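PDB 1ZJ8: sulfite reductase [ferredoxin] from Mycobacterium tuberculosis, which catalyses the six-electron reduction of sulfite to sulfide with electrons from ferredoxin, using a siroheme and a [4Fe-4S] cluster. Local coordinates for residues V280-Y291 with F314-R325; E38-L47 with G208-P216. All coordinates share one frame; numbering follows the deposited sequence.

Contact 1. Residues V280-Y291 with F314-R325; sequences VWAAVTSVFRDY and FREVLETEYLKR
Val-287 and Tyr-322 interlock as reciprocal knobs in holes, the evidence for a closely fitted centre. Val-287 sits among Phe-314, Val-317, Leu-318 and Tyr-322. With CG1 anti to the backbone N (chi1 180°), its two methyls divide the work: CG1 lies 3.8 Å from Phe-314 CE1, and CG2 lies 3.8 Å from Tyr-322 CD1. The Tyr-322 ring in turn enters the hole formed by Ala-283, Ser-286, Val-287 and Asp-290. Beside it, Leu-318 CD1 rests on the helix backbone at Ala-283 and Val-284, and Leu-323 CD2 comes to 3.8 Å from Ala-283 CB.

Toward solvent the contact turns polar and sparser. Tyr-291 OH donates to the syn lone pair of exposed Glu-321 OE1 at 2.6 Å, ring and carboxylate planes lying 65° apart. Tyr-322 OH also donates to Asp-290 OD2, in a bond modelled so short that its length is doubtful. Arg-289 holds that carboxylate side-on through NE and NH2.

The segment axes approach to 9.6 Å at 99°: a nearly perpendicular helix pair, whose 280-291 member backs onto strands 236-243 and 249-254 of the mixed sheet in a nitrite/sulfite reductase 4Fe-4S domain.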
loop_
_atom_site.group_PDB
_atom_site.type_symbol
_atom_site.label_atom_id
_atom_site.label_comp_id
_atom_site.label_asym_id
_atom_site.label_seq_id
_atom_site.Cartn_x
_atom_site.Cartn_y
_atom_site.Cartn_z
ATOM N N VAL A 280 16.318 -15.035 6.683
ATOM C CA VAL A 280 16.997 -13.820 6.302
ATOM C C VAL A 280 16.097 -12.630 6.607
ATOM O O VAL A 280 16.579 -11.575 7.050
ATOM C CB VAL A 280 17.342 -13.860 4.810
ATOM C CG1 VAL A 280 17.869 -12.508 4.340
ATOM C CG2 VAL A 280 18.344 -14.984 4.528
ATOM N N TRP A 281 14.792 -12.803 6.365
ATOM C CA TRP A 281 13.813 -11.762 6.666
ATOM C C TRP A 281 13.910 -11.407 8.142
ATOM O O TRP A 281 13.941 -10.224 8.505
ATOM C CB TRP A 281 12.402 -12.229 6.316
ATOM C CG TRP A 281 11.344 -11.214 6.589
ATOM C CD1 TRP A 281 10.843 -10.291 5.713
ATOM C CD2 TRP A 281 10.648 -11.012 7.826
ATOM N NE1 TRP A 281 9.880 -9.525 6.330
ATOM C CE2 TRP A 281 9.737 -9.950 7.626
ATOM C CE3 TRP A 281 10.716 -11.611 9.087
ATOM C CZ2 TRP A 281 8.885 -9.492 8.635
ATOM C CZ3 TRP A 281 9.861 -11.154 10.085
ATOM C CH2 TRP A 281 8.956 -10.106 9.849
ATOM N N ALA A 282 13.980 -12.439 8.988
ATOM C CA ALA A 282 14.058 -12.232 10.436
ATOM C C ALA A 282 15.310 -11.423 10.810
ATOM O O ALA A 282 15.248 -10.503 11.623
ATOM C CB ALA A 282 14.028 -13.562 11.160
ATOM N N ALA A 283 16.425 -11.750 10.179
ATOM C CA ALA A 283 17.686 -11.112 10.472
ATOM C C ALA A 283 17.676 -9.626 10.099
ATOM O O ALA A 283 18.198 -8.770 10.834
ATOM C CB ALA A 283 18.786 -11.823 9.738
ATOM N N VAL A 284 17.078 -9.305 8.957
ATOM C CA VAL A 284 16.960 -7.900 8.534
ATOM C C VAL A 284 16.066 -7.132 9.520
ATOM O O VAL A 284 16.430 -6.043 10.001
ATOM C CB VAL A 284 16.379 -7.774 7.104
ATOM C CG1 VAL A 284 16.050 -6.326 6.783
ATOM C CG2 VAL A 284 17.353 -8.352 6.051
ATOM N N THR A 285 14.908 -7.714 9.830
ATOM C CA THR A 285 13.999 -7.119 10.783
ATOM C C THR A 285 14.676 -6.934 12.143
ATOM O O THR A 285 14.398 -5.957 12.852
ATOM C CB THR A 285 12.739 -7.975 10.945
ATOM O OG1 THR A 285 12.223 -8.304 9.649
ATOM C CG2 THR A 285 11.673 -7.223 11.741
ATOM N N SER A 286 15.556 -7.876 12.503
ATOM C CA SER A 286 16.281 -7.834 13.791
ATOM C C SER A 286 17.287 -6.698 13.833
ATOM O O SER A 286 17.426 -6.022 14.850
ATOM C CB SER A 286 16.972 -9.165 14.051
ATOM O OG SER A 286 16.013 -10.222 14.045
ATOM N N VAL A 287 17.960 -6.457 12.716
ATOM C CA VAL A 287 18.842 -5.300 12.642
ATOM C C VAL A 287 18.038 -4.021 12.839
ATOM O O VAL A 287 18.433 -3.152 13.610
ATOM C CB VAL A 287 19.584 -5.207 11.312
ATOM C CG1 VAL A 287 20.489 -3.957 11.301
ATOM C CG2 VAL A 287 20.381 -6.493 11.057
ATOM N N PHE A 288 16.907 -3.913 12.150
ATOM C CA PHE A 288 16.020 -2.760 12.310
ATOM C C PHE A 288 15.722 -2.532 13.788
ATOM O O PHE A 288 15.950 -1.447 14.308
ATOM C CB PHE A 288 14.707 -2.964 11.510
ATOM C CG PHE A 288 13.735 -1.785 11.558
ATOM C CD1 PHE A 288 14.180 -0.461 11.403
ATOM C CD2 PHE A 288 12.363 -2.006 11.716
ATOM C CE1 PHE A 288 13.287 0.617 11.435
ATOM C CE2 PHE A 288 11.454 -0.921 11.751
ATOM C CZ PHE A 288 11.928 0.389 11.612
ATOM N N ARG A 289 15.219 -3.562 14.460
ATOM C CA ARG A 289 14.828 -3.448 15.874
ATOM C C ARG A 289 16.000 -2.962 16.725
ATOM O O ARG A 289 15.846 -2.053 17.548
ATOM C CB ARG A 289 14.307 -4.786 16.410
ATOM C CG ARG A 289 13.943 -4.798 17.924
ATOM C CD ARG A 289 13.827 -6.222 18.485
ATOM N NE ARG A 289 14.990 -7.016 18.093
ATOM C CZ ARG A 289 15.077 -8.342 18.139
ATOM N NH1 ARG A 289 14.064 -9.083 18.585
ATOM N NH2 ARG A 289 16.198 -8.931 17.726
ATOM N N ASP A 290 17.175 -3.545 16.504
ATOM C CA ASP A 290 18.325 -3.305 17.379
ATOM C C ASP A 290 19.119 -2.012 17.046
ATOM O O ASP A 290 19.636 -1.346 17.954
ATOM C CB ASP A 290 19.223 -4.563 17.382
ATOM C CG ASP A 290 18.492 -5.825 17.937
ATOM O OD1 ASP A 290 17.574 -5.691 18.768
ATOM O OD2 ASP A 290 18.830 -6.959 17.547
ATOM N N TYR A 291 19.187 -1.642 15.769
ATOM C CA TYR A 291 19.999 -0.493 15.333
ATOM C C TYR A 291 19.209 0.668 14.689
ATOM O O TYR A 291 19.786 1.722 14.382
ATOM C CB TYR A 291 21.062 -0.964 14.337
ATOM C CG TYR A 291 22.215 -1.780 14.920
ATOM C CD1 TYR A 291 22.055 -3.140 15.236
ATOM C CD2 TYR A 291 23.492 -1.200 15.099
ATOM C CE1 TYR A 291 23.131 -3.885 15.743
ATOM C CE2 TYR A 291 24.557 -1.930 15.595
ATOM C CZ TYR A 291 24.376 -3.265 15.920
ATOM O OH TYR A 291 25.443 -3.977 16.412
ATOM N N PHE A 314 25.872 -2.444 6.189
ATOM C CA PHE A 314 24.653 -3.137 6.624
ATOM C C PHE A 314 24.753 -4.651 6.387
ATOM O O PHE A 314 24.433 -5.444 7.262
ATOM C CB PHE A 314 23.423 -2.561 5.903
ATOM C CG PHE A 314 22.171 -3.367 6.104
ATOM C CD1 PHE A 314 21.419 -3.227 7.274
ATOM C CD2 PHE A 314 21.745 -4.278 5.119
ATOM C CE1 PHE A 314 20.262 -3.983 7.465
ATOM C CE2 PHE A 314 20.610 -5.035 5.300
ATOM C CZ PHE A 314 19.860 -4.894 6.478
ATOM N N ARG A 315 25.191 -5.034 5.191
ATOM C CA ARG A 315 25.398 -6.436 4.834
ATOM C C ARG A 315 26.317 -7.119 5.833
ATOM O O ARG A 315 26.044 -8.230 6.279
ATOM C CB ARG A 315 26.010 -6.548 3.426
ATOM C CG ARG A 315 26.320 -7.991 2.988
ATOM C CD ARG A 315 26.493 -8.155 1.466
ATOM N NE ARG A 315 26.335 -9.556 1.059
ATOM C CZ ARG A 315 26.635 -10.046 -0.147
ATOM N NH1 ARG A 315 27.101 -9.263 -1.110
ATOM N NH2 ARG A 315 26.465 -11.341 -0.389
ATOM N N GLU A 316 27.414 -6.442 6.153
ATOM C CA GLU A 316 28.373 -6.886 7.152
ATOM C C GLU A 316 27.702 -7.209 8.487
ATOM O O GLU A 316 27.903 -8.289 9.044
ATOM C CB GLU A 316 29.393 -5.762 7.368
ATOM C CG GLU A 316 30.503 -6.082 8.344
ATOM C CD GLU A 316 31.604 -6.927 7.709
ATOM O OE1 GLU A 316 32.798 -6.528 7.823
ATOM O OE2 GLU A 316 31.274 -7.977 7.086
ATOM N N VAL A 317 26.918 -6.262 8.993
ATOM C CA VAL A 317 26.256 -6.402 10.300
ATOM C C VAL A 317 25.212 -7.502 10.293
ATOM O O VAL A 317 24.985 -8.168 11.315
ATOM C CB VAL A 317 25.529 -5.085 10.741
ATOM C CG1 VAL A 317 24.571 -5.332 11.925
ATOM C CG2 VAL A 317 26.544 -3.961 11.055
ATOM N N LEU A 318 24.552 -7.661 9.151
ATOM C CA LEU A 318 23.535 -8.690 8.995
ATOM C C LEU A 318 24.216 -10.047 9.086
ATOM O O LEU A 318 23.836 -10.874 9.916
ATOM C CB LEU A 318 22.781 -8.506 7.659
ATOM C CG LEU A 318 21.643 -9.480 7.288
ATOM C CD1 LEU A 318 20.360 -9.247 8.117
ATOM C CD2 LEU A 318 21.361 -9.391 5.808
ATOM N N GLU A 319 25.247 -10.246 8.265
ATOM C CA GLU A 319 25.956 -11.535 8.181
ATOM C C GLU A 319 26.729 -11.928 9.439
ATOM O O GLU A 319 26.752 -13.104 9.788
ATOM C CB GLU A 319 26.928 -11.536 7.008
ATOM C CG GLU A 319 26.256 -11.511 5.681
ATOM C CD GLU A 319 27.211 -11.173 4.576
ATOM O OE1 GLU A 319 28.348 -10.765 4.890
ATOM O OE2 GLU A 319 26.822 -11.306 3.394
ATOM N N THR A 320 27.366 -10.967 10.104
ATOM C CA THR A 320 28.253 -11.304 11.214
ATOM C C THR A 320 27.573 -11.291 12.579
ATOM O O THR A 320 27.898 -12.109 13.430
ATOM C CB THR A 320 29.490 -10.399 11.261
ATOM O OG1 THR A 320 29.081 -9.031 11.446
ATOM C CG2 THR A 320 30.310 -10.565 9.976
ATOM N N GLU A 321 26.633 -10.387 12.796
ATOM C CA GLU A 321 25.986 -10.318 14.097
ATOM C C GLU A 321 24.732 -11.170 14.182
ATOM O O GLU A 321 24.438 -11.698 15.243
ATOM C CB GLU A 321 25.679 -8.864 14.462
ATOM C CG GLU A 321 26.896 -7.945 14.323
ATOM C CD GLU A 321 26.669 -6.572 14.916
ATOM O OE1 GLU A 321 25.802 -6.451 15.814
ATOM O OE2 GLU A 321 27.364 -5.623 14.482
ATOM N N TYR A 322 23.993 -11.318 13.082
ATOM C CA TYR A 322 22.676 -12.006 13.131
ATOM C C TYR A 322 22.631 -13.384 12.413
ATOM O O TYR A 322 22.179 -14.357 13.010
ATOM C CB TYR A 322 21.559 -11.048 12.662
ATOM C CG TYR A 322 21.354 -9.915 13.638
ATOM C CD1 TYR A 322 22.128 -8.759 13.558
ATOM C CD2 TYR A 322 20.423 -10.018 14.675
ATOM C CE1 TYR A 322 21.960 -7.723 14.466
ATOM C CE2 TYR A 322 20.249 -8.982 15.601
ATOM C CZ TYR A 322 21.021 -7.843 15.487
ATOM O OH TYR A 322 20.864 -6.809 16.378
ATOM N N LEU A 323 23.099 -13.474 11.166
ATOM C CA LEU A 323 23.084 -14.758 10.441
ATOM C C LEU A 323 24.236 -15.669 10.854
ATOM O O LEU A 323 24.134 -16.893 10.727
ATOM C CB LEU A 323 23.148 -14.558 8.920
ATOM C CG LEU A 323 21.928 -13.935 8.231
ATOM C CD1 LEU A 323 22.234 -13.639 6.767
ATOM C CD2 LEU A 323 20.691 -14.820 8.345
ATOM N N LYS A 324 25.331 -15.062 11.326
ATOM C CA LYS A 324 26.602 -15.755 11.559
ATOM C C LYS A 324 27.074 -16.492 10.304
ATOM O O LYS A 324 27.690 -17.547 10.410
ATOM C CB LYS A 324 26.513 -16.741 12.727
ATOM C CG LYS A 324 25.753 -16.256 13.948
ATOM C CD LYS A 324 26.407 -15.053 14.625
ATOM C CE LYS A 324 26.078 -15.020 16.126
ATOM N NZ LYS A 324 24.637 -15.239 16.413
ATOM N N ARG A 325 26.796 -15.955 9.120
ATOM C CA ARG A 325 27.288 -16.568 7.875
ATOM C C ARG A 325 27.209 -15.605 6.686
ATOM O O ARG A 325 26.421 -14.656 6.703
ATOM C CB ARG A 325 26.489 -17.828 7.540
ATOM C CG ARG A 325 25.157 -17.524 6.901
ATOM C CD ARG A 325 24.192 -18.681 6.970
ATOM N NE ARG A 325 22.867 -18.271 6.508
ATOM C CZ ARG A 325 22.539 -18.066 5.232
ATOM N NH1 ARG A 325 23.425 -18.230 4.253
ATOM N NH2 ARG A 325 21.304 -17.697 4.932
#

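Contact 2. Residues E38-L47 with G208-P216; sequences EELKKAGNPL and GKPDFADLP
Lys-41 NZ is gripped by carboxylates from both segments: it donates to Asp-214 OD1 at 2.8 Å and to Glu-38 OE2, three residues earlier in the chain, at 2.8 Å. Together these residues form a salt-bridge network that joins the N-terminal segment 38-47 to the irregular connection between helix 196-206 and strand 219-224. The two acceptors are met differently. The ammonium approaches Asp-214 OD1 nearly along its C-O axis, but stands 39° out of the carboxylate plane of Glu-38. A bend at chi3 (-71°) in an otherwise extended lysine chain delivers NZ to this position, with CD and CE passing alongside Asp-214 OD1.

The network reaches beyond the two segments. Asp-174 is a further salt-bridge partner of the ammonium, and Arg-294 NH2 pairs with the same Asp-214 OD1. The positive charges of Lys-41 and Arg-294 probably offset the repulsion expected between Glu-38 OE1 and Asp-214 OD1, which are 4.4 Å apart, and would favour the ionised form of both acids.

Farther along, the contact changes character. Asn-45 OD1 accepts from Leu-47 N at 2.9 Å, which defines an Asx turn; the N-H...O angle is 150°, with the donor above the amide carbonyl plane. The turn leads into the 3-10 segment starting at Pro-46, and it fixes one end of the Asn-45 amide while the other end, ND2, lies 3.6 Å from Pro-210 CA. The Ala-213 methyl touches both this amide and Leu-47, which meet it from the same side. The backbone O of Ala-213 accepts a hydrogen bond from Trp-76 NE1, outside the two segments. Leu-47 CD1 meets Ala-213 CB at 3.7 Å and also packs near the carbonyl Gly-208 O, 3.8 Å away.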
loop_
_atom_site.group_PDB
_atom_site.type_symbol
_atom_site.label_atom_id
_atom_site.label_comp_id
_atom_site.label_asym_id
_atom_site.label_seq_id
_atom_site.Cartn_x
_atom_site.Cartn_y
_atom_site.Cartn_z
ATOM N N GLU A 38 7.690 5.885 22.072
ATOM C CA GLU A 38 8.642 4.939 22.652
ATOM C C GLU A 38 8.360 4.630 24.132
ATOM O O GLU A 38 8.786 3.586 24.637
ATOM C CB GLU A 38 10.089 5.446 22.495
ATOM C CG GLU A 38 10.715 5.172 21.134
ATOM C CD GLU A 38 10.554 3.720 20.702
ATOM O OE1 GLU A 38 10.572 2.824 21.592
ATOM O OE2 GLU A 38 10.400 3.481 19.478
ATOM N N GLU A 39 7.636 5.513 24.819
ATOM C CA GLU A 39 7.367 5.319 26.244
ATOM C C GLU A 39 6.145 4.451 26.549
ATOM O O GLU A 39 6.139 3.713 27.539
ATOM C CB GLU A 39 7.237 6.659 26.951
ATOM C CG GLU A 39 7.482 6.572 28.440
ATOM C CD GLU A 39 7.423 7.930 29.065
ATOM O OE1 GLU A 39 8.394 8.711 28.870
ATOM O OE2 GLU A 39 6.386 8.210 29.722
ATOM N N LEU A 40 5.109 4.548 25.721
ATOM C CA LEU A 40 3.914 3.715 25.918
ATOM C C LEU A 40 4.192 2.249 25.578
ATOM O O LEU A 40 3.566 1.345 26.130
ATOM C CB LEU A 40 2.707 4.261 25.134
ATOM C CG LEU A 40 2.704 4.347 23.610
ATOM C CD1 LEU A 40 2.591 2.979 22.944
ATOM C CD2 LEU A 40 1.544 5.246 23.200
ATOM N N LYS A 41 5.155 2.028 24.684
ATOM C CA LYS A 41 5.580 0.678 24.316
ATOM C C LYS A 41 6.388 0.013 25.446
ATOM O O LYS A 41 6.445 -1.223 25.528
ATOM C CB LYS A 41 6.386 0.705 23.010
ATOM C CG LYS A 41 5.588 1.193 21.793
ATOM C CD LYS A 41 6.338 0.974 20.464
ATOM C CE LYS A 41 7.552 1.902 20.289
ATOM N NZ LYS A 41 8.381 1.545 19.096
ATOM N N LYS A 42 6.980 0.827 26.324
ATOM C CA LYS A 42 7.681 0.303 27.503
ATOM C C LYS A 42 6.741 -0.309 28.556
ATOM O O LYS A 42 7.212 -0.977 29.473
ATOM C CB LYS A 42 8.535 1.398 28.150
ATOM C CG LYS A 42 9.526 2.077 27.202
ATOM C CD LYS A 42 10.446 1.080 26.487
ATOM C CE LYS A 42 11.518 1.776 25.660
ATOM N NZ LYS A 42 12.660 0.870 25.363
ATOM N N ALA A 43 5.427 -0.107 28.408
ATOM C CA ALA A 43 4.440 -0.570 29.396
ATOM C C ALA A 43 3.971 -2.022 29.188
ATOM O O ALA A 43 2.899 -2.402 29.666
ATOM C CB ALA A 43 3.236 0.380 29.425
ATOM N N GLY A 44 4.775 -2.836 28.505
ATOM C CA GLY A 44 4.395 -4.226 28.187
ATOM C C GLY A 44 4.045 -4.361 26.718
ATOM O O GLY A 44 3.825 -3.347 26.043
ATOM N N ASN A 45 3.995 -5.597 26.213
ATOM C CA ASN A 45 3.700 -5.814 24.791
ATOM C C ASN A 45 2.403 -5.073 24.426
ATOM O O ASN A 45 1.394 -5.216 25.120
ATOM C CB ASN A 45 3.633 -7.314 24.429
ATOM C CG ASN A 45 3.618 -7.566 22.902
ATOM O OD1 ASN A 45 3.063 -6.775 22.128
ATOM N ND2 ASN A 45 4.227 -8.676 22.476
ATOM N N PRO A 46 2.449 -4.212 23.388
ATOM C CA PRO A 46 1.210 -3.553 22.934
ATOM C C PRO A 46 0.063 -4.515 22.547
ATOM O O PRO A 46 -1.096 -4.241 22.850
ATOM C CB PRO A 46 1.678 -2.711 21.734
ATOM C CG PRO A 46 3.149 -2.455 21.995
ATOM C CD PRO A 46 3.633 -3.734 22.638
ATOM N N LEU A 47 0.390 -5.649 21.929
ATOM C CA LEU A 47 -0.613 -6.648 21.531
ATOM C C LEU A 47 -1.532 -7.122 22.665
ATOM O O LEU A 47 -2.490 -7.861 22.415
ATOM C CB LEU A 47 0.088 -7.871 20.901
ATOM C CG LEU A 47 0.606 -7.767 19.455
ATOM C CD1 LEU A 47 1.907 -8.526 19.289
ATOM C CD2 LEU A 47 -0.438 -8.265 18.459
ATOM N N GLY A 208 2.581 -11.703 15.238
ATOM C CA GLY A 208 1.774 -11.862 16.448
ATOM C C GLY A 208 2.595 -12.175 17.687
ATOM O O GLY A 208 2.032 -12.317 18.762
ATOM N N LYS A 209 3.920 -12.270 17.536
ATOM C CA LYS A 209 4.819 -12.775 18.591
ATOM C C LYS A 209 5.713 -11.650 19.099
ATOM O O LYS A 209 6.028 -10.715 18.354
ATOM C CB LYS A 209 5.701 -13.921 18.052
ATOM C CG LYS A 209 4.926 -15.059 17.358
ATOM C CD LYS A 209 5.053 -16.414 18.060
ATOM C CE LYS A 209 4.287 -17.500 17.288
ATOM N NZ LYS A 209 4.940 -18.847 17.348
ATOM N N PRO A 210 6.160 -11.749 20.361
ATOM C CA PRO A 210 6.821 -10.601 20.999
ATOM C C PRO A 210 8.058 -10.065 20.280
ATOM O O PRO A 210 8.315 -8.861 20.332
ATOM C CB PRO A 210 7.191 -11.130 22.401
ATOM C CG PRO A 210 7.133 -12.644 22.290
ATOM C CD PRO A 210 6.079 -12.920 21.260
ATOM N N ASP A 211 8.810 -10.924 19.606
ATOM C CA ASP A 211 10.152 -10.514 19.155
ATOM C C ASP A 211 10.171 -9.317 18.214
ATOM O O ASP A 211 11.071 -8.489 18.304
ATOM C CB ASP A 211 10.905 -11.690 18.548
ATOM C CG ASP A 211 11.016 -12.832 19.518
ATOM O OD1 ASP A 211 9.942 -13.405 19.849
ATOM O OD2 ASP A 211 12.150 -13.113 19.976
ATOM N N PHE A 212 9.168 -9.229 17.339
ATOM C CA PHE A 212 9.069 -8.151 16.350
ATOM C C PHE A 212 7.833 -7.280 16.568
ATOM O O PHE A 212 7.425 -6.537 15.672
ATOM C CB PHE A 212 9.079 -8.742 14.935
ATOM C CG PHE A 212 10.293 -9.566 14.657
ATOM C CD1 PHE A 212 11.554 -8.981 14.693
ATOM C CD2 PHE A 212 10.189 -10.922 14.410
ATOM C CE1 PHE A 212 12.688 -9.728 14.456
ATOM C CE2 PHE A 212 11.325 -11.690 14.184
ATOM C CZ PHE A 212 12.573 -11.095 14.206
ATOM N N ALA A 213 7.260 -7.340 17.765
ATOM C CA ALA A 213 6.131 -6.491 18.097
ATOM C C ALA A 213 6.525 -5.061 18.485
ATOM O O ALA A 213 5.652 -4.219 18.631
ATOM C CB ALA A 213 5.301 -7.138 19.200
ATOM N N ASP A 214 7.814 -4.777 18.665
ATOM C CA ASP A 214 8.242 -3.424 19.046
ATOM C C ASP A 214 9.473 -3.020 18.256
ATOM O O ASP A 214 10.620 -3.364 18.613
ATOM C CB ASP A 214 8.495 -3.341 20.561
ATOM C CG ASP A 214 8.855 -1.928 21.048
ATOM O OD1 ASP A 214 8.887 -0.974 20.235
ATOM O OD2 ASP A 214 9.110 -1.783 22.263
ATOM N N LEU A 215 9.212 -2.292 17.170
ATOM C CA LEU A 215 10.254 -1.807 16.268
ATOM C C LEU A 215 10.286 -0.268 16.302
ATOM O O LEU A 215 9.337 0.380 16.783
ATOM C CB LEU A 215 10.018 -2.322 14.834
ATOM C CG LEU A 215 9.546 -3.765 14.639
ATOM C CD1 LEU A 215 9.406 -4.056 13.162
ATOM C CD2 LEU A 215 10.491 -4.752 15.258
ATOM N N PRO A 216 11.396 0.323 15.827
ATOM C CA PRO A 216 11.531 1.768 15.713
ATOM C C PRO A 216 10.348 2.443 15.020
ATOM O O PRO A 216 10.013 3.589 15.354
ATOM C CB PRO A 216 12.785 1.927 14.849
ATOM C CG PRO A 216 13.598 0.701 15.106
ATOM C CD PRO A 216 12.626 -0.386 15.410
#

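In the fold
From the N terminus, segment 38-47 comes first and waits 160 residues for its partner 208-216, so contact 2 closes a long loop. Contact 1 opens only afterwards and spans 22 residues, including helix 302-309, between 280-291 and 314-325. The two loops therefore run in series, neither nested nor crossed. In space they adjoin, with centres about 19 Å apart: Phe-212 packs on Thr-285 and Ser-286, Pro-216 on Phe-288, and Arg-289 NH1 probably donates to Asp-211 O. Helix 277-291 is thus sandwiched between helix 311-323 and the 208-216 connection, linking the N-terminal region to the helices beside the mixed sheet.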